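Local coordinates for protein beta-galactosidase (Marinomonas sp. ef1, PDB 6Y2K) that hydrolyses terminal beta-galactosides, probably lactose among them, as a cold-active GH42 glycosidase that assembles into hexamers, at residues K176-N180 / N204-D210; A493-T497 / H548-Q552. All coordinates share one frame; numbering follows the deposited sequence.

Interaction 1 (K176-N180 / N204-D210); sequences KAWGN and NPSHRLD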
loop_
_atom_site.group_PDB
_atom_site.type_symbol
_atom_site.label_atom_id
_atom_site.label_comp_id
_atom_site.label_asym_id
_atom_site.label_seq_id
_atom_site.Cartn_x
_atom_site.Cartn_y
_atom_site.Cartn_z
ATOM N N LYS A 176 -36.722 42.116 -8.232
ATOM C CA LYS A 176 -35.529 42.850 -7.839
ATOM C C LYS A 176 -34.706 42.085 -6.797
ATOM O O LYS A 176 -33.479 41.991 -6.920
ATOM C CB LYS A 176 -35.896 44.235 -7.300
ATOM C CG LYS A 176 -34.702 45.177 -7.222
ATOM C CD LYS A 176 -35.021 46.455 -6.453
ATOM C CE LYS A 176 -33.749 47.237 -6.159
ATOM N NZ LYS A 176 -34.059 48.520 -5.472
ATOM N N ALA A 177 -35.386 41.559 -5.780
ATOM C CA ALA A 177 -34.743 40.762 -4.729
ATOM C C ALA A 177 -34.076 39.467 -5.237
ATOM O O ALA A 177 -32.999 39.109 -4.767
ATOM C CB ALA A 177 -35.748 40.446 -3.627
ATOM N N TRP A 178 -34.720 38.782 -6.182
ATOM C CA TRP A 178 -34.199 37.524 -6.757
ATOM C C TRP A 178 -33.186 37.736 -7.904
ATOM O O TRP A 178 -32.509 36.785 -8.317
ATOM C CB TRP A 178 -35.358 36.667 -7.299
ATOM C CG TRP A 178 -36.257 36.032 -6.283
ATOM C CD1 TRP A 178 -36.399 36.370 -4.963
ATOM C CD2 TRP A 178 -37.178 34.962 -6.521
ATOM N NE1 TRP A 178 -37.330 35.551 -4.362
ATOM C CE2 TRP A 178 -37.829 34.686 -5.299
ATOM C CE3 TRP A 178 -37.500 34.190 -7.645
ATOM C CZ2 TRP A 178 -38.791 33.676 -5.173
ATOM C CZ3 TRP A 178 -38.467 33.189 -7.520
ATOM C CH2 TRP A 178 -39.101 32.947 -6.297
ATOM N N GLY A 179 -33.106 38.954 -8.449
ATOM C CA GLY A 179 -32.275 39.221 -9.626
ATOM C C GLY A 179 -32.768 38.528 -10.894
ATOM O O GLY A 179 -31.964 38.045 -11.701
ATOM N N ASN A 180 -34.087 38.532 -11.098
ATOM C CA ASN A 180 -34.715 37.756 -12.178
ATOM C C ASN A 180 -34.492 38.313 -13.588
ATOM O O ASN A 180 -34.927 37.693 -14.567
ATOM C CB ASN A 180 -36.213 37.550 -11.906
ATOM C CG ASN A 180 -36.478 36.516 -10.820
ATOM O OD1 ASN A 180 -35.639 35.640 -10.553
ATOM N ND2 ASN A 180 -37.657 36.605 -10.191
ATOM N N ASN A 204 -32.946 29.465 -9.573
ATOM C CA ASN A 204 -32.359 30.637 -8.917
ATOM C C ASN A 204 -32.174 30.295 -7.435
ATOM O O ASN A 204 -33.117 29.814 -6.809
ATOM C CB ASN A 204 -33.293 31.846 -9.077
ATOM C CG ASN A 204 -32.678 33.162 -8.605
ATOM O OD1 ASN A 204 -31.713 33.186 -7.837
ATOM N ND2 ASN A 204 -33.265 34.273 -9.055
ATOM N N PRO A 205 -30.963 30.516 -6.871
ATOM C CA PRO A 205 -30.828 30.254 -5.434
ATOM C C PRO A 205 -31.788 31.058 -4.534
ATOM O O PRO A 205 -32.140 30.573 -3.454
ATOM C CB PRO A 205 -29.358 30.599 -5.141
ATOM C CG PRO A 205 -28.903 31.429 -6.306
ATOM C CD PRO A 205 -29.663 30.877 -7.474
ATOM N N SER A 206 -32.198 32.256 -4.972
ATOM C CA SER A 206 -33.192 33.066 -4.248
ATOM C C SER A 206 -34.550 32.377 -4.199
ATOM O O SER A 206 -35.234 32.399 -3.180
ATOM C CB SER A 206 -33.367 34.442 -4.901
ATOM O OG SER A 206 -32.131 35.129 -5.008
ATOM N N HIS A 207 -34.919 31.785 -5.329
ATOM C CA HIS A 207 -36.135 30.994 -5.497
ATOM C C HIS A 207 -36.119 29.785 -4.559
ATOM O O HIS A 207 -37.091 29.527 -3.840
ATOM C CB HIS A 207 -36.213 30.577 -6.977
ATOM C CG HIS A 207 -37.444 29.818 -7.365
ATOM N ND1 HIS A 207 -37.601 29.288 -8.628
ATOM C CD2 HIS A 207 -38.567 29.497 -6.679
ATOM C CE1 HIS A 207 -38.770 28.677 -8.702
ATOM N NE2 HIS A 207 -39.375 28.787 -7.534
ATOM N N ARG A 208 -35.003 29.063 -4.551
ATOM C CA ARG A 208 -34.883 27.868 -3.721
ATOM C C ARG A 208 -34.853 28.200 -2.232
ATOM O O ARG A 208 -35.426 27.455 -1.428
ATOM C CB ARG A 208 -33.642 27.064 -4.109
ATOM C CG ARG A 208 -33.714 26.470 -5.514
ATOM C CD ARG A 208 -32.391 25.852 -5.940
ATOM N NE ARG A 208 -32.024 24.723 -5.091
ATOM C CZ ARG A 208 -30.800 24.213 -4.957
ATOM N NH1 ARG A 208 -30.622 23.177 -4.134
ATOM N NH2 ARG A 208 -29.748 24.736 -5.583
ATOM N N LEU A 209 -34.196 29.304 -1.867
ATOM C CA LEU A 209 -34.116 29.707 -0.458
ATOM C C LEU A 209 -35.475 30.159 0.108
ATOM O O LEU A 209 -35.881 29.720 1.201
ATOM C CB LEU A 209 -33.049 30.793 -0.259
ATOM C CG LEU A 209 -32.797 31.240 1.182
ATOM C CD1 LEU A 209 -32.471 30.066 2.094
ATOM C CD2 LEU A 209 -31.674 32.261 1.233
ATOM N N ASP A 210 -36.166 31.033 -0.621
ATOM C CA ASP A 210 -37.538 31.431 -0.256
ATOM C C ASP A 210 -38.493 30.228 -0.211
ATOM O O ASP A 210 -39.362 30.163 0.675
ATOM C CB ASP A 210 -38.086 32.507 -1.205
ATOM C CG ASP A 210 -37.677 33.925 -0.810
ATOM O OD1 ASP A 210 -37.111 34.150 0.283
ATOM O OD2 ASP A 210 -37.959 34.841 -1.609
HETATM O O HOH W 1 -29.935 36.076 -6.480
#
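W178 lays one face of its indole on the first turn of helix 205-233. CB of S206 sits over the five-membered ring, while CA of H207 stands 3.7 Å from the centroid of the six-membered ring, 13° off the normal. The imidazole of H207 continues this cover, nearly parallel to the indole but slid outward, its NE2 bonded to E194 O. At the ring edge NE1 of W178 donates to D210 OD2 (2.9 Å), meeting the carboxylate from above its plane; Y168 OH and K167 also hold D210. The contact joins the C-terminal end of helix 171-178 to the N-terminal end of helix 205-233, within the TIM-barrel part of the chain. Here N204 is the N-cap: its OD1 accepts from S206 N. With CG of N204 anti to its N (chi1 -172°), ND2 reaches across to W178 O at 2.7 Å, almost straight (174°), and to OD1 of N180, whose ND2 is bonded to N175 OD1. An asparagine suits the place because one amide both caps its own helix and donates to the end of helix 171-178 and the loop after it. A leucine at W178 has no ring N-H and no flat face, and would probably leave D210 OD2 short of one donor and open a gap beside S206 and H207.

Interaction 2 (A493-T497 / H548-Q552); sequences AGPRT and HWHEQ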
loop_
_atom_site.group_PDB
_atom_site.type_symbol
_atom_site.label_atom_id
_atom_site.label_comp_id
_atom_site.label_asym_id
_atom_site.label_seq_id
_atom_site.Cartn_x
_atom_site.Cartn_y
_atom_site.Cartn_z
ATOM N N ALA A 493 -15.347 34.716 13.831
ATOM C CA ALA A 493 -16.226 34.559 12.680
ATOM C C ALA A 493 -15.538 33.658 11.661
ATOM O O ALA A 493 -14.393 33.895 11.288
ATOM C CB ALA A 493 -16.547 35.905 12.061
ATOM N N GLY A 494 -16.241 32.617 11.227
ATOM C CA GLY A 494 -15.681 31.625 10.329
ATOM C C GLY A 494 -15.935 31.945 8.872
ATOM O O GLY A 494 -16.595 32.941 8.552
ATOM N N PRO A 495 -15.406 31.105 7.962
ATOM C CA PRO A 495 -15.526 31.403 6.531
ATOM C C PRO A 495 -16.977 31.509 6.052
ATOM O O PRO A 495 -17.856 30.815 6.573
ATOM C CB PRO A 495 -14.826 30.220 5.857
ATOM C CG PRO A 495 -13.926 29.658 6.906
ATOM C CD PRO A 495 -14.609 29.895 8.214
ATOM N N ARG A 496 -17.196 32.380 5.071
ATOM C CA ARG A 496 -18.519 32.653 4.490
ATOM C C ARG A 496 -19.446 33.486 5.393
ATOM O O ARG A 496 -20.568 33.786 4.983
ATOM C CB ARG A 496 -19.217 31.361 4.000
ATOM C CG ARG A 496 -18.295 30.466 3.177
ATOM C CD ARG A 496 -18.929 29.181 2.689
ATOM N NE ARG A 496 -19.805 29.385 1.539
ATOM C CZ ARG A 496 -20.237 28.422 0.725
ATOM N NH1 ARG A 496 -19.901 27.145 0.920
ATOM N NH2 ARG A 496 -21.028 28.736 -0.287
ATOM N N THR A 497 -18.983 33.896 6.578
ATOM C CA THR A 497 -19.751 34.808 7.429
ATOM C C THR A 497 -19.919 36.172 6.731
ATOM O O THR A 497 -18.948 36.751 6.227
ATOM C CB THR A 497 -19.101 35.000 8.812
ATOM O OG1 THR A 497 -19.143 33.761 9.547
ATOM C CG2 THR A 497 -19.820 36.100 9.618
ATOM N N HIS A 548 -11.076 22.366 1.338
ATOM C CA HIS A 548 -12.450 22.646 0.866
ATOM C C HIS A 548 -12.753 24.082 0.463
ATOM O O HIS A 548 -13.369 24.312 -0.593
ATOM C CB HIS A 548 -13.526 22.175 1.871
ATOM C CG HIS A 548 -13.369 20.752 2.312
ATOM N ND1 HIS A 548 -13.815 20.303 3.537
ATOM C CD2 HIS A 548 -12.820 19.679 1.692
ATOM C CE1 HIS A 548 -13.542 19.015 3.654
ATOM N NE2 HIS A 548 -12.941 18.613 2.548
ATOM N N TRP A 549 -12.366 25.031 1.313
ATOM C CA TRP A 549 -12.723 26.435 1.166
ATOM C C TRP A 549 -11.529 27.307 1.565
ATOM O O TRP A 549 -10.997 27.172 2.658
ATOM C CB TRP A 549 -13.921 26.738 2.062
ATOM C CG TRP A 549 -14.591 28.024 1.752
ATOM C CD1 TRP A 549 -14.383 29.229 2.361
ATOM C CD2 TRP A 549 -15.581 28.244 0.752
ATOM N NE1 TRP A 549 -15.185 30.191 1.797
ATOM C CE2 TRP A 549 -15.935 29.611 0.808
ATOM C CE3 TRP A 549 -16.207 27.416 -0.191
ATOM C CZ2 TRP A 549 -16.899 30.176 -0.041
ATOM C CZ3 TRP A 549 -17.160 27.972 -1.036
ATOM C CH2 TRP A 549 -17.497 29.346 -0.956
ATOM N N HIS A 550 -11.130 28.193 0.658
ATOM C CA HIS A 550 -9.855 28.906 0.739
ATOM C C HIS A 550 -10.063 30.325 0.211
ATOM O O HIS A 550 -9.913 30.586 -0.983
ATOM C CB HIS A 550 -8.805 28.108 -0.067
ATOM C CG HIS A 550 -7.425 28.697 -0.087
ATOM N ND1 HIS A 550 -6.588 28.563 -1.175
ATOM C CD2 HIS A 550 -6.718 29.369 0.852
ATOM C CE1 HIS A 550 -5.433 29.152 -0.915
ATOM N NE2 HIS A 550 -5.481 29.640 0.313
ATOM N N GLU A 551 -10.443 31.233 1.105
ATOM C CA GLU A 551 -10.732 32.620 0.710
ATOM C C GLU A 551 -9.457 33.400 0.459
ATOM O O GLU A 551 -8.520 33.318 1.249
ATOM C CB GLU A 551 -11.583 33.332 1.769
ATOM C CG GLU A 551 -13.015 32.837 1.797
ATOM C CD GLU A 551 -13.797 33.271 3.016
ATOM O OE1 GLU A 551 -13.282 34.073 3.838
ATOM O OE2 GLU A 551 -14.949 32.798 3.138
ATOM N N GLN A 552 -9.432 34.141 -0.647
ATOM C CA GLN A 552 -8.349 35.061 -0.981
ATOM C C GLN A 552 -8.729 36.422 -0.392
ATOM O O GLN A 552 -9.708 37.036 -0.842
ATOM C CB GLN A 552 -8.182 35.158 -2.499
ATOM C CG GLN A 552 -7.075 36.099 -2.956
ATOM C CD GLN A 552 -7.008 36.222 -4.472
ATOM O OE1 GLN A 552 -6.872 35.217 -5.186
ATOM N NE2 GLN A 552 -7.085 37.443 -4.965
#
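R496 leaves the backbone with CG beside its own N (chi1 -47°) and bends at chi3 (77°), which carries its guanidinium across the indole of W549, whose CG is anti to the backbone N. The two flat groups lie face on face in a cation-pi stack, their planes 9° apart, with CZ of R496 over the six-membered ring and 3.3 Å from CH2 of W549. The aliphatic part of the arginine takes part as well: CD stands over the six-membered ring, 3.7 Å from its centroid, in a CH-pi contact, and CG rests near NE1 and CE2. P495 adds an apolar touch, its CB 3.7 Å from W549 CD1.

P495 and R496 are the central residues of a type II beta turn from G494 to T497, closed by T497 N donating to G494 O, with T497 OG1 donating to the same oxygen. Proline suits the first of these two positions because its ring fixes phi in the range needed there, while R496 adopts the positive phi that the second requires. The turn follows strand 490-493 in the trimerisation domain and faces strand 549-555, whose W549 and E551, two residues apart, both point toward it.

E551 joins the two sides through one oxygen. OE2 receives R496 N at 3.0 Å on its syn lone pair and W549 NE1 at 2.9 Å on the anti side, with OE2 lying in the plane of the indole; OE1 is engaged by Y578 OH. A carboxylate fits here because it can accept from a turn amide and an indole at once.

The guanidinium also donates to P428 O and Q427 O, so its flat pose over W549 is held by these two bonds, from NH1 and NH2, as well as by the stack. With NE of R496 6.1 Å from OE2 of E551, the two opposite charges make no salt bridge but probably still stabilise each other in this buried setting.

Overall arrangement
Following the chain from the N terminus, interaction 1 comes first: it closes a loop of 23 residues without helix or strand, which links helix 171-178 to helix 205-233 in the TIM-barrel part of the chain. The chain then completes the barrel before entering the trimerisation domain, where interaction 2 brings the turn after strand 490-493 against strand 549-555, across 50 intervening residues that include strand 521-528, the antiparallel partner of that strand. The two closures run in series and neither nest nor cross. The centres of interactions 1 and 2 lie about 23 Å apart, and the two do not touch. T503, just beyond the turn of interaction 2, bonds to S206 and A177 of interaction 1.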